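Local coordinates for protein Bpsl2520 (Burkholderia pseudomallei K96243, PDB 6F03) that is of unknown function but is a secreted, mostly helical antigen of the DUF2059 family that assembles as two subunits, at residues B[67-78]-B[105-116]. Residues are numbered along the deposited sequence; the frame is centred on the assembly and turned at random.
Sequences EMQSKQLVPAIL and VPKLVDGAGKVF
K71 of helix 55-84 reaches across to helix 90-111 and the turn that follows it, and donates to one carbonyl of each. The two helices form an antiparallel hairpin. Their short segments 67-78 and 105-111 run at 150° to each other, with axes 8.4 Å apart at closest approach.

Polar contacts centre on K71 NZ. It donates to V109 O at 3.0 Å, nearly along the C=O axis. It also donates to A112 O at 3.2 Å, in the carbonyl plane and on a lone pair, with a C=O...N angle of 145°. The lysine chain is extended until its last torsion, where a bend (chi4 -42°) brings NZ within hydrogen-bonding distance of both oxygens. A third partner comes from its own helix: E67 OE2 makes a salt bridge with NZ, though the hydrogen bond in it is weak. The ammonium therefore ties helix 90-111 and the turn after it to the side of helix 55-84.

Apolar packing takes over along the hairpin. V74 sits against L108, V109 and A112. Its CG1 lies 3.5 Å from L108 CB, and its CG2 lies 3.9 Å from A112 CB. V74 and V109 cross at about a right angle. One turn on, L78 CD2 meets V105 CG2 at 3.5 Å, and L78 also touches L100 and A104 of helix 90-111. The second subunit packs on L108 and A112 through Q187 and T184.

Past the helix end, the chain stays close to helix 55-84. G113, with positive phi, brings its CA against S70 CB. F116 then turns its ring to S70, while also meeting F121 edge-to-face. S70 OG is hydrogen-bonded to A66 O and lies near the plane of the F116 ring, at its edge, 3.2 Å from CE2.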
loop_
_atom_site.group_PDB
_atom_site.type_symbol
_atom_site.label_atom_id
_atom_site.label_comp_id
_atom_site.label_asym_id
_atom_site.label_seq_id
_atom_site.Cartn_x
_atom_site.Cartn_y
_atom_site.Cartn_z
ATOM N N GLU B 67 13.287 -0.767 -1.228
ATOM C CA GLU B 67 14.360 -0.672 -0.242
ATOM C C GLU B 67 13.793 -0.532 1.161
ATOM O O GLU B 67 14.292 -1.157 2.106
ATOM C CB GLU B 67 15.263 0.519 -0.547
ATOM C CG GLU B 67 16.489 0.604 0.329
ATOM C CD GLU B 67 17.254 1.896 0.126
ATOM O OE1 GLU B 67 16.914 2.654 -0.815
ATOM O OE2 GLU B 67 18.207 2.149 0.902
HETATM N N MSE B 68 12.755 0.284 1.316
HETATM C CA MSE B 68 12.067 0.408 2.590
HETATM C C MSE B 68 11.454 -0.911 3.043
HETATM O O MSE B 68 11.546 -1.273 4.213
HETATM C CB MSE B 68 10.979 1.460 2.517
HETATM C CG MSE B 68 9.964 1.316 3.622
HETATM SE SE MSE B 68 9.263 3.044 4.162
HETATM C CE MSE B 68 7.899 2.457 5.432
ATOM N N GLN B 69 10.817 -1.624 2.117
ATOM C CA GLN B 69 10.235 -2.909 2.462
ATOM C C GLN B 69 11.308 -3.889 2.901
ATOM O O GLN B 69 11.111 -4.635 3.861
ATOM C CB GLN B 69 9.453 -3.465 1.281
ATOM C CG GLN B 69 8.084 -2.849 1.130
ATOM C CD GLN B 69 7.162 -3.689 0.264
ATOM O OE1 GLN B 69 7.380 -4.894 0.092
ATOM N NE2 GLN B 69 6.129 -3.053 -0.297
ATOM N N SER B 70 12.452 -3.904 2.207
ATOM C CA SER B 70 13.564 -4.753 2.631
ATOM C C SER B 70 14.019 -4.397 4.043
ATOM O O SER B 70 14.217 -5.285 4.873
ATOM C CB SER B 70 14.737 -4.643 1.654
ATOM O OG SER B 70 14.360 -5.070 0.361
ATOM N N LYS B 71 14.200 -3.100 4.334
ATOM C CA LYS B 71 14.628 -2.715 5.676
ATOM C C LYS B 71 13.622 -3.159 6.727
ATOM O O LYS B 71 14.012 -3.521 7.846
ATOM C CB LYS B 71 14.864 -1.200 5.778
ATOM C CG LYS B 71 15.988 -0.676 4.888
ATOM C CD LYS B 71 16.211 0.830 5.088
ATOM C CE LYS B 71 17.222 1.416 4.093
ATOM N NZ LYS B 71 18.444 0.582 3.834
ATOM N N GLN B 72 12.328 -3.169 6.388
ATOM C CA GLN B 72 11.349 -3.581 7.382
ATOM C C GLN B 72 11.353 -5.084 7.620
ATOM O O GLN B 72 10.896 -5.519 8.678
ATOM C CB GLN B 72 9.954 -3.121 6.972
ATOM C CG GLN B 72 9.750 -1.647 7.235
ATOM C CD GLN B 72 8.450 -1.101 6.672
ATOM O OE1 GLN B 72 8.188 0.096 6.775
ATOM N NE2 GLN B 72 7.633 -1.970 6.071
ATOM N N LEU B 73 11.910 -5.876 6.696
ATOM C CA LEU B 73 11.992 -7.321 6.871
ATOM C C LEU B 73 13.187 -7.765 7.714
ATOM O O LEU B 73 13.270 -8.953 8.042
ATOM C CB LEU B 73 12.059 -8.024 5.509
ATOM C CG LEU B 73 10.742 -8.230 4.760
ATOM C CD1 LEU B 73 10.991 -8.792 3.362
ATOM C CD2 LEU B 73 9.834 -9.151 5.560
ATOM N N VAL B 74 14.118 -6.862 8.041
ATOM C CA VAL B 74 15.337 -7.280 8.732
ATOM C C VAL B 74 15.033 -8.020 10.028
ATOM O O VAL B 74 15.575 -9.118 10.224
ATOM C CB VAL B 74 16.270 -6.074 8.950
ATOM C CG1 VAL B 74 17.229 -6.395 10.107
ATOM C CG2 VAL B 74 17.076 -5.812 7.693
ATOM N N PRO B 75 14.189 -7.509 10.930
ATOM C CA PRO B 75 13.921 -8.258 12.170
ATOM C C PRO B 75 13.456 -9.687 11.933
ATOM O O PRO B 75 13.924 -10.600 12.626
ATOM C CB PRO B 75 12.836 -7.412 12.856
ATOM C CG PRO B 75 13.037 -6.034 12.315
ATOM C CD PRO B 75 13.447 -6.236 10.881
ATOM N N ALA B 76 12.564 -9.911 10.960
ATOM C CA ALA B 76 12.080 -11.268 10.708
ATOM C C ALA B 76 13.162 -12.149 10.104
ATOM O O ALA B 76 13.203 -13.353 10.388
ATOM C CB ALA B 76 10.845 -11.249 9.809
ATOM N N ILE B 77 14.036 -11.587 9.262
ATOM C CA ILE B 77 15.106 -12.401 8.690
ATOM C C ILE B 77 16.151 -12.738 9.758
ATOM O O ILE B 77 16.687 -13.853 9.789
ATOM C CB ILE B 77 15.749 -11.704 7.479
ATOM C CG1 ILE B 77 14.714 -11.416 6.375
ATOM C CG2 ILE B 77 16.877 -12.567 6.897
ATOM C CD1 ILE B 77 15.273 -10.524 5.261
ATOM N N LEU B 78 16.471 -11.781 10.633
ATOM C CA LEU B 78 17.421 -12.056 11.706
ATOM C C LEU B 78 16.863 -13.091 12.674
ATOM O O LEU B 78 17.591 -13.988 13.126
ATOM C CB LEU B 78 17.783 -10.769 12.443
ATOM C CG LEU B 78 18.751 -10.968 13.621
ATOM C CD1 LEU B 78 20.037 -11.657 13.187
ATOM C CD2 LEU B 78 19.057 -9.653 14.305
ATOM N N VAL B 105 20.701 -5.614 14.165
ATOM C CA VAL B 105 19.558 -5.057 13.441
ATOM C C VAL B 105 19.907 -3.718 12.806
ATOM O O VAL B 105 19.671 -3.552 11.597
ATOM C CB VAL B 105 18.333 -4.981 14.370
ATOM C CG1 VAL B 105 17.219 -4.162 13.733
ATOM C CG2 VAL B 105 17.847 -6.391 14.719
ATOM N N PRO B 106 20.489 -2.750 13.522
ATOM C CA PRO B 106 20.878 -1.495 12.861
ATOM C C PRO B 106 21.844 -1.709 11.707
ATOM O O PRO B 106 21.784 -0.979 10.708
ATOM C CB PRO B 106 21.534 -0.693 13.998
ATOM C CG PRO B 106 20.966 -1.273 15.253
ATOM C CD PRO B 106 20.775 -2.732 14.967
ATOM N N LYS B 107 22.751 -2.683 11.831
ATOM C CA LYS B 107 23.712 -2.956 10.767
ATOM C C LYS B 107 23.046 -3.637 9.570
ATOM O O LYS B 107 23.405 -3.368 8.416
ATOM C CB LYS B 107 24.844 -3.817 11.317
ATOM C CG LYS B 107 25.898 -4.253 10.314
ATOM C CD LYS B 107 26.988 -5.028 11.047
ATOM C CE LYS B 107 28.111 -5.488 10.132
ATOM N NZ LYS B 107 29.159 -6.212 10.930
ATOM N N LEU B 108 22.101 -4.547 9.826
ATOM C CA LEU B 108 21.392 -5.200 8.729
ATOM C C LEU B 108 20.447 -4.235 8.026
ATOM O O LEU B 108 20.353 -4.240 6.796
ATOM C CB LEU B 108 20.622 -6.416 9.242
ATOM C CG LEU B 108 21.438 -7.633 9.662
ATOM C CD1 LEU B 108 20.525 -8.697 10.218
ATOM C CD2 LEU B 108 22.202 -8.176 8.465
ATOM N N VAL B 109 19.720 -3.430 8.802
ATOM C CA VAL B 109 18.855 -2.402 8.235
ATOM C C VAL B 109 19.656 -1.474 7.336
ATOM O O VAL B 109 19.225 -1.123 6.229
ATOM C CB VAL B 109 18.146 -1.625 9.359
ATOM C CG1 VAL B 109 17.667 -0.263 8.848
ATOM C CG2 VAL B 109 16.970 -2.440 9.890
ATOM N N ASP B 110 20.838 -1.057 7.801
ATOM C CA ASP B 110 21.650 -0.127 7.021
ATOM C C ASP B 110 22.058 -0.718 5.675
ATOM O O ASP B 110 22.181 0.017 4.691
ATOM C CB ASP B 110 22.890 0.285 7.822
ATOM C CG ASP B 110 23.832 1.187 7.026
ATOM O OD1 ASP B 110 23.546 2.402 6.874
ATOM O OD2 ASP B 110 24.872 0.669 6.555
ATOM N N GLY B 111 22.285 -2.029 5.612
ATOM C CA GLY B 111 22.732 -2.668 4.396
ATOM C C GLY B 111 21.658 -3.345 3.570
ATOM O O GLY B 111 21.983 -3.953 2.546
ATOM N N ALA B 112 20.392 -3.265 3.975
ATOM C CA ALA B 112 19.341 -4.027 3.315
ATOM C C ALA B 112 18.840 -3.295 2.072
ATOM O O ALA B 112 18.770 -2.064 2.045
ATOM C CB ALA B 112 18.184 -4.281 4.279
ATOM N N GLY B 113 18.503 -4.068 1.040
ATOM C CA GLY B 113 17.934 -3.549 -0.189
ATOM C C GLY B 113 18.875 -2.760 -1.073
ATOM O O GLY B 113 18.411 -1.932 -1.860
ATOM N N LYS B 114 20.183 -3.003 -0.982
ATOM C CA LYS B 114 21.119 -2.302 -1.850
ATOM C C LYS B 114 20.812 -2.564 -3.323
ATOM O O LYS B 114 20.968 -1.669 -4.164
ATOM C CB LYS B 114 22.561 -2.708 -1.517
ATOM C CG LYS B 114 23.084 -2.123 -0.206
ATOM C CD LYS B 114 22.909 -0.593 -0.176
ATOM C CE LYS B 114 23.235 -0.005 1.207
ATOM N NZ LYS B 114 22.681 1.364 1.392
ATOM N N VAL B 115 20.356 -3.777 -3.648
ATOM C CA VAL B 115 20.113 -4.169 -5.040
ATOM C C VAL B 115 19.191 -3.181 -5.751
ATOM O O VAL B 115 19.318 -2.953 -6.961
ATOM C CB VAL B 115 19.536 -5.597 -5.090
ATOM C CG1 VAL B 115 18.094 -5.583 -4.619
ATOM C CG2 VAL B 115 19.646 -6.151 -6.502
ATOM N N PHE B 116 18.292 -2.540 -5.011
ATOM C CA PHE B 116 17.352 -1.598 -5.595
ATOM C C PHE B 116 17.989 -0.274 -6.016
ATOM O O PHE B 116 17.358 0.482 -6.766
ATOM C CB PHE B 116 16.231 -1.351 -4.595
ATOM C CG PHE B 116 15.491 -2.592 -4.244
ATOM C CD1 PHE B 116 14.741 -3.259 -5.214
ATOM C CD2 PHE B 116 15.544 -3.111 -2.972
ATOM C CE1 PHE B 116 14.053 -4.432 -4.906
ATOM C CE2 PHE B 116 14.856 -4.274 -2.655
ATOM C CZ PHE B 116 14.114 -4.938 -3.621
#